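Local atomic coordinates of probable TonB-dependent siderophore receptor PirA (PDB entry 5FR8), a protein that probably takes part in the first step of iron uptake across the outer membrane by binding iron-chelating siderophores, possibly including ferric enterobactin. Residues K160-T174 / S185-D199. Residues are numbered along the deposited sequence; the frame is centred on the assembly and turned at random.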
loop_
_atom_site.group_PDB
_atom_site.type_symbol
_atom_site.label_atom_id
_atom_site.label_comp_id
_atom_site.label_asym_id
_atom_site.label_seq_id
_atom_site.Cartn_x
_atom_site.Cartn_y
_atom_site.Cartn_z
ATOM N N LYS A 160 15.368 -8.634 -9.567
ATOM C CA LYS A 160 16.630 -8.980 -10.192
ATOM C C LYS A 160 16.492 -9.427 -11.654
ATOM O O LYS A 160 15.461 -9.952 -12.070
ATOM C CB LYS A 160 17.347 -10.042 -9.357
ATOM C CG LYS A 160 18.044 -9.457 -8.125
ATOM C CD LYS A 160 18.145 -10.483 -7.001
ATOM C CE LYS A 160 18.594 -9.862 -5.685
ATOM N NZ LYS A 160 19.988 -9.363 -5.786
ATOM N N LYS A 161 17.562 -9.202 -12.410
ATOM C CA LYS A 161 17.547 -9.283 -13.859
ATOM C C LYS A 161 18.114 -10.597 -14.330
ATOM O O LYS A 161 18.849 -11.271 -13.599
ATOM C CB LYS A 161 18.410 -8.157 -14.463
ATOM C CG LYS A 161 17.963 -6.739 -14.136
ATOM C CD LYS A 161 16.692 -6.349 -14.892
ATOM C CE LYS A 161 15.903 -5.295 -14.127
ATOM N NZ LYS A 161 16.571 -3.966 -14.193
ATOM N N VAL A 162 17.806 -10.937 -15.578
ATOM C CA VAL A 162 18.513 -12.015 -16.262
ATOM C C VAL A 162 19.990 -11.652 -16.422
ATOM O O VAL A 162 20.344 -10.474 -16.417
ATOM C CB VAL A 162 17.898 -12.304 -17.639
ATOM C CG1 VAL A 162 16.450 -12.738 -17.470
ATOM C CG2 VAL A 162 18.002 -11.105 -18.571
ATOM N N THR A 163 20.851 -12.662 -16.521
ATOM C CA THR A 163 22.311 -12.445 -16.559
ATOM C C THR A 163 22.970 -13.411 -17.534
ATOM O O THR A 163 22.661 -14.604 -17.555
ATOM C CB THR A 163 22.976 -12.620 -15.168
ATOM O OG1 THR A 163 22.839 -13.977 -14.714
ATOM C CG2 THR A 163 22.343 -11.697 -14.166
ATOM N N ASN A 164 23.889 -12.893 -18.337
ATOM C CA ASN A 164 24.511 -13.687 -19.385
ATOM C C ASN A 164 25.593 -14.619 -18.879
ATOM O O ASN A 164 26.228 -15.314 -19.669
ATOM C CB ASN A 164 25.066 -12.770 -20.450
ATOM C CG ASN A 164 23.980 -12.249 -21.363
ATOM O OD1 ASN A 164 22.851 -11.988 -20.924
ATOM N ND2 ASN A 164 24.308 -12.094 -22.642
ATOM N N GLU A 165 25.813 -14.612 -17.565
ATOM C CA GLU A 165 26.614 -15.628 -16.899
ATOM C C GLU A 165 25.866 -16.009 -15.646
ATOM O O GLU A 165 25.132 -15.197 -15.099
ATOM C CB GLU A 165 27.989 -15.093 -16.549
ATOM C CG GLU A 165 28.636 -14.309 -17.672
ATOM C CD GLU A 165 30.065 -13.926 -17.351
ATOM O OE1 GLU A 165 30.292 -13.225 -16.336
ATOM O OE2 GLU A 165 30.964 -14.320 -18.117
ATOM N N THR A 166 26.018 -17.246 -15.195
ATOM C CA THR A 166 25.157 -17.743 -14.122
ATOM C C THR A 166 25.638 -17.216 -12.796
ATOM O O THR A 166 26.677 -17.625 -12.301
ATOM C CB THR A 166 25.090 -19.290 -14.078
ATOM O OG1 THR A 166 26.405 -19.831 -13.926
ATOM C CG2 THR A 166 24.487 -19.846 -15.361
ATOM N N HIS A 167 24.883 -16.290 -12.225
ATOM C CA HIS A 167 25.193 -15.785 -10.889
ATOM C C HIS A 167 24.129 -16.297 -9.957
ATOM O O HIS A 167 22.969 -16.368 -10.328
ATOM C CB HIS A 167 25.268 -14.262 -10.872
ATOM C CG HIS A 167 26.347 -13.711 -11.758
ATOM N ND1 HIS A 167 26.111 -13.289 -13.052
ATOM C CD2 HIS A 167 27.674 -13.538 -11.542
ATOM C CE1 HIS A 167 27.241 -12.865 -13.589
ATOM N NE2 HIS A 167 28.204 -13.008 -12.695
ATOM N N GLY A 168 24.530 -16.693 -8.760
ATOM C CA GLY A 168 23.619 -17.368 -7.854
ATOM C C GLY A 168 23.556 -16.642 -6.544
ATOM O O GLY A 168 24.453 -15.873 -6.223
ATOM N N SER A 169 22.493 -16.873 -5.787
ATOM C CA SER A 169 22.398 -16.349 -4.424
ATOM C C SER A 169 21.590 -17.293 -3.553
ATOM O O SER A 169 20.567 -17.817 -3.972
ATOM C CB SER A 169 21.722 -14.966 -4.389
ATOM O OG SER A 169 22.180 -14.106 -5.415
ATOM N N VAL A 170 22.057 -17.525 -2.342
ATOM C CA VAL A 170 21.195 -18.082 -1.310
ATOM C C VAL A 170 21.349 -17.230 -0.072
ATOM O O VAL A 170 22.452 -16.844 0.261
ATOM C CB VAL A 170 21.557 -19.537 -0.974
ATOM C CG1 VAL A 170 20.656 -20.065 0.140
ATOM C CG2 VAL A 170 21.464 -20.403 -2.226
ATOM N N GLU A 171 20.247 -16.934 0.604
ATOM C CA GLU A 171 20.276 -16.012 1.735
ATOM C C GLU A 171 19.386 -16.518 2.866
ATOM O O GLU A 171 18.324 -17.078 2.623
ATOM C CB GLU A 171 19.812 -14.615 1.299
ATOM C CG GLU A 171 20.759 -13.875 0.355
ATOM C CD GLU A 171 20.189 -13.610 -1.048
ATOM O OE1 GLU A 171 19.543 -14.517 -1.643
ATOM O OE2 GLU A 171 20.385 -12.474 -1.561
ATOM N N PHE A 172 19.824 -16.326 4.100
ATOM C CA PHE A 172 19.035 -16.718 5.263
ATOM C C PHE A 172 18.858 -15.479 6.097
ATOM O O PHE A 172 19.616 -14.512 5.967
ATOM C CB PHE A 172 19.753 -17.771 6.114
ATOM C CG PHE A 172 19.957 -19.104 5.419
ATOM C CD1 PHE A 172 20.893 -19.243 4.405
ATOM C CD2 PHE A 172 19.233 -20.219 5.796
ATOM C CE1 PHE A 172 21.085 -20.459 3.764
ATOM C CE2 PHE A 172 19.424 -21.437 5.165
ATOM C CZ PHE A 172 20.348 -21.557 4.146
ATOM N N TYR A 173 17.865 -15.496 6.962
ATOM C CA TYR A 173 17.677 -14.400 7.895
ATOM C C TYR A 173 16.876 -14.876 9.079
ATOM O O TYR A 173 16.002 -15.726 8.951
ATOM C CB TYR A 173 16.947 -13.226 7.232
ATOM C CG TYR A 173 16.468 -12.164 8.219
ATOM C CD1 TYR A 173 15.329 -12.368 8.997
ATOM C CD2 TYR A 173 17.153 -10.971 8.360
ATOM C CE1 TYR A 173 14.889 -11.412 9.890
ATOM C CE2 TYR A 173 16.725 -10.010 9.244
ATOM C CZ TYR A 173 15.591 -10.233 10.008
ATOM O OH TYR A 173 15.164 -9.270 10.899
ATOM N N THR A 174 17.162 -14.310 10.238
ATOM C CA THR A 174 16.375 -14.619 11.416
ATOM C C THR A 174 16.300 -13.398 12.289
ATOM O O THR A 174 17.246 -12.628 12.348
ATOM C CB THR A 174 16.986 -15.809 12.176
ATOM O OG1 THR A 174 16.168 -16.128 13.303
ATOM C CG2 THR A 174 18.409 -15.495 12.608
ATOM N N SER A 185 11.200 -14.569 13.582
ATOM C CA SER A 185 10.936 -14.635 12.131
ATOM C C SER A 185 12.109 -15.319 11.432
ATOM O O SER A 185 13.262 -15.201 11.893
ATOM C CB SER A 185 10.699 -13.219 11.558
ATOM O OG SER A 185 10.682 -13.190 10.136
ATOM N N ASN A 186 11.817 -16.020 10.326
ATOM C CA ASN A 186 12.842 -16.770 9.589
ATOM C C ASN A 186 12.632 -16.872 8.086
ATOM O O ASN A 186 11.566 -17.260 7.625
ATOM C CB ASN A 186 12.951 -18.161 10.169
ATOM C CG ASN A 186 13.447 -18.138 11.595
ATOM O OD1 ASN A 186 14.557 -17.666 11.880
ATOM N ND2 ASN A 186 12.612 -18.622 12.509
ATOM N N ARG A 187 13.683 -16.555 7.335
ATOM C CA ARG A 187 13.653 -16.607 5.894
ATOM C C ARG A 187 14.748 -17.448 5.327
ATOM O O ARG A 187 15.797 -17.603 5.937
ATOM C CB ARG A 187 13.858 -15.223 5.322
ATOM C CG ARG A 187 12.685 -14.317 5.539
ATOM C CD ARG A 187 12.767 -13.101 4.645
ATOM N NE ARG A 187 13.543 -12.000 5.224
ATOM C CZ ARG A 187 14.823 -11.770 4.959
ATOM N NH1 ARG A 187 15.506 -12.579 4.158
ATOM N NH2 ARG A 187 15.427 -10.724 5.496
ATOM N N VAL A 188 14.490 -17.970 4.134
ATOM C CA VAL A 188 15.499 -18.561 3.282
ATOM C C VAL A 188 14.971 -18.350 1.884
ATOM O O VAL A 188 13.757 -18.350 1.663
ATOM C CB VAL A 188 15.717 -20.082 3.537
ATOM C CG1 VAL A 188 14.426 -20.891 3.392
ATOM C CG2 VAL A 188 16.788 -20.634 2.600
ATOM N N GLY A 189 15.870 -18.178 0.936
ATOM C CA GLY A 189 15.460 -17.822 -0.399
ATOM C C GLY A 189 16.644 -17.826 -1.320
ATOM O O GLY A 189 17.783 -17.730 -0.881
ATOM N N PHE A 190 16.375 -17.941 -2.610
ATOM C CA PHE A 190 17.451 -18.064 -3.578
ATOM C C PHE A 190 17.152 -17.239 -4.800
ATOM O O PHE A 190 16.014 -16.863 -5.055
ATOM C CB PHE A 190 17.634 -19.526 -3.984
ATOM C CG PHE A 190 16.510 -20.060 -4.820
ATOM C CD1 PHE A 190 16.549 -19.950 -6.199
ATOM C CD2 PHE A 190 15.406 -20.660 -4.221
ATOM C CE1 PHE A 190 15.515 -20.434 -6.965
ATOM C CE2 PHE A 190 14.364 -21.144 -4.984
ATOM C CZ PHE A 190 14.422 -21.025 -6.357
ATOM N N ASN A 191 18.183 -16.962 -5.564
ATOM C CA ASN A 191 17.997 -16.316 -6.837
ATOM C C ASN A 191 19.084 -16.843 -7.729
ATOM O O ASN A 191 20.245 -16.899 -7.323
ATOM C CB ASN A 191 18.112 -14.802 -6.714
ATOM C CG ASN A 191 18.129 -14.119 -8.067
ATOM O OD1 ASN A 191 19.018 -14.361 -8.879
ATOM N ND2 ASN A 191 17.146 -13.263 -8.318
ATOM N N VAL A 192 18.709 -17.259 -8.930
ATOM C CA VAL A 192 19.690 -17.732 -9.898
ATOM C C VAL A 192 19.311 -17.251 -11.302
ATOM O O VAL A 192 18.132 -17.166 -11.645
ATOM C CB VAL A 192 19.822 -19.260 -9.838
ATOM C CG1 VAL A 192 18.465 -19.925 -10.042
ATOM C CG2 VAL A 192 20.825 -19.734 -10.864
ATOM N N SER A 193 20.326 -16.894 -12.080
ATOM C CA SER A 193 20.135 -16.336 -13.415
ATOM C C SER A 193 21.340 -16.731 -14.236
ATOM O O SER A 193 22.436 -16.946 -13.698
ATOM C CB SER A 193 19.974 -14.812 -13.416
ATOM O OG SER A 193 21.076 -14.170 -12.803
ATOM N N GLY A 194 21.126 -16.872 -15.540
ATOM C CA GLY A 194 22.180 -17.350 -16.437
ATOM C C GLY A 194 21.728 -17.395 -17.887
ATOM O O GLY A 194 20.585 -17.056 -18.191
ATOM N N PRO A 195 22.622 -17.809 -18.795
ATOM C CA PRO A 195 22.189 -18.022 -20.138
ATOM C C PRO A 195 21.672 -19.437 -20.259
ATOM O O PRO A 195 22.162 -20.325 -19.556
ATOM C CB PRO A 195 23.480 -17.847 -20.939
ATOM C CG PRO A 195 24.523 -18.405 -20.056
ATOM C CD PRO A 195 24.058 -18.104 -18.642
ATOM N N LEU A 196 20.655 -19.615 -21.102
ATOM C CA LEU A 196 20.323 -20.908 -21.687
ATOM C C LEU A 196 20.993 -20.918 -23.052
ATOM O O LEU A 196 21.589 -21.922 -23.467
ATOM C CB LEU A 196 18.804 -21.082 -21.838
ATOM C CG LEU A 196 18.013 -21.254 -20.523
ATOM C CD1 LEU A 196 16.512 -21.301 -20.774
ATOM C CD2 LEU A 196 18.456 -22.499 -19.749
ATOM N N ILE A 197 20.889 -19.791 -23.748
ATOM C CA ILE A 197 21.703 -19.564 -24.914
ATOM C C ILE A 197 22.364 -18.217 -24.791
ATOM O O ILE A 197 21.697 -17.186 -24.718
ATOM C CB ILE A 197 20.898 -19.584 -26.232
ATOM C CG1 ILE A 197 20.065 -20.853 -26.334
ATOM C CG2 ILE A 197 21.841 -19.511 -27.427
ATOM C CD1 ILE A 197 19.243 -20.944 -27.601
ATOM N N LYS A 198 23.684 -18.223 -24.824
ATOM C CA LYS A 198 24.401 -16.994 -24.607
ATOM C C LYS A 198 23.885 -15.899 -25.541
ATOM O O LYS A 198 23.822 -16.097 -26.743
ATOM C CB LYS A 198 25.904 -17.208 -24.800
ATOM C CG LYS A 198 26.568 -18.008 -23.679
ATOM C CD LYS A 198 28.081 -17.822 -23.635
ATOM C CE LYS A 198 28.761 -18.346 -24.912
ATOM N NZ LYS A 198 29.489 -19.642 -24.731
ATOM N N ASP A 199 23.494 -14.768 -24.947
ATOM C CA ASP A 199 23.198 -13.521 -25.649
ATOM C C ASP A 199 21.908 -13.551 -26.442
ATOM O O ASP A 199 21.651 -12.643 -27.222
ATOM C CB ASP A 199 24.346 -13.135 -26.599
ATOM C CG ASP A 199 25.651 -12.840 -25.871
ATOM O OD1 ASP A 199 25.616 -12.403 -24.694
ATOM O OD2 ASP A 199 26.724 -13.039 -26.479
#
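Thr-163 OG1 is gripped from two sides: it accepts the hydroxyl of Ser-193, OG to OG1 2.6 Å, and donates to Glu-165 O, two residues on. Small hydroxyl side chains suit this bend, where the link from the plug enters the first β-hairpin of the 22-stranded TonB-dependent receptor barrel. Beyond it, strands 167-174 and 185-195 run antiparallel at 175°, zipped by backbone pairs from His-167 with Ser-193 to Tyr-173 with Arg-187. Val-170, Phe-172, Val-188, Phe-190 and Val-192 make most of one face apolar, consistent with a lipid-facing wall, though its Thr-174 and Asn-186 are polar. There Val-188, with CG2 anti to its backbone N, sets that methyl over one face of the Phe-172 ring, a CH-pi contact of 4.0 Å to the centroid. The other face turns inward to the plug, so its residues are mostly polar or small. Arg-187 bends at chi3 (-87°) and lays its guanidinium almost flat on Tyr-173, planes 20° apart. Plug-side groups fix that stack: Glu-130 forms a salt bridge with NH1, while the carbonyls of Val-54 and Arg-55 accept from NH2 and NE. In the link, Lys-160 passes its aliphatic chain over the Asn-191 amide, with CD above ND2.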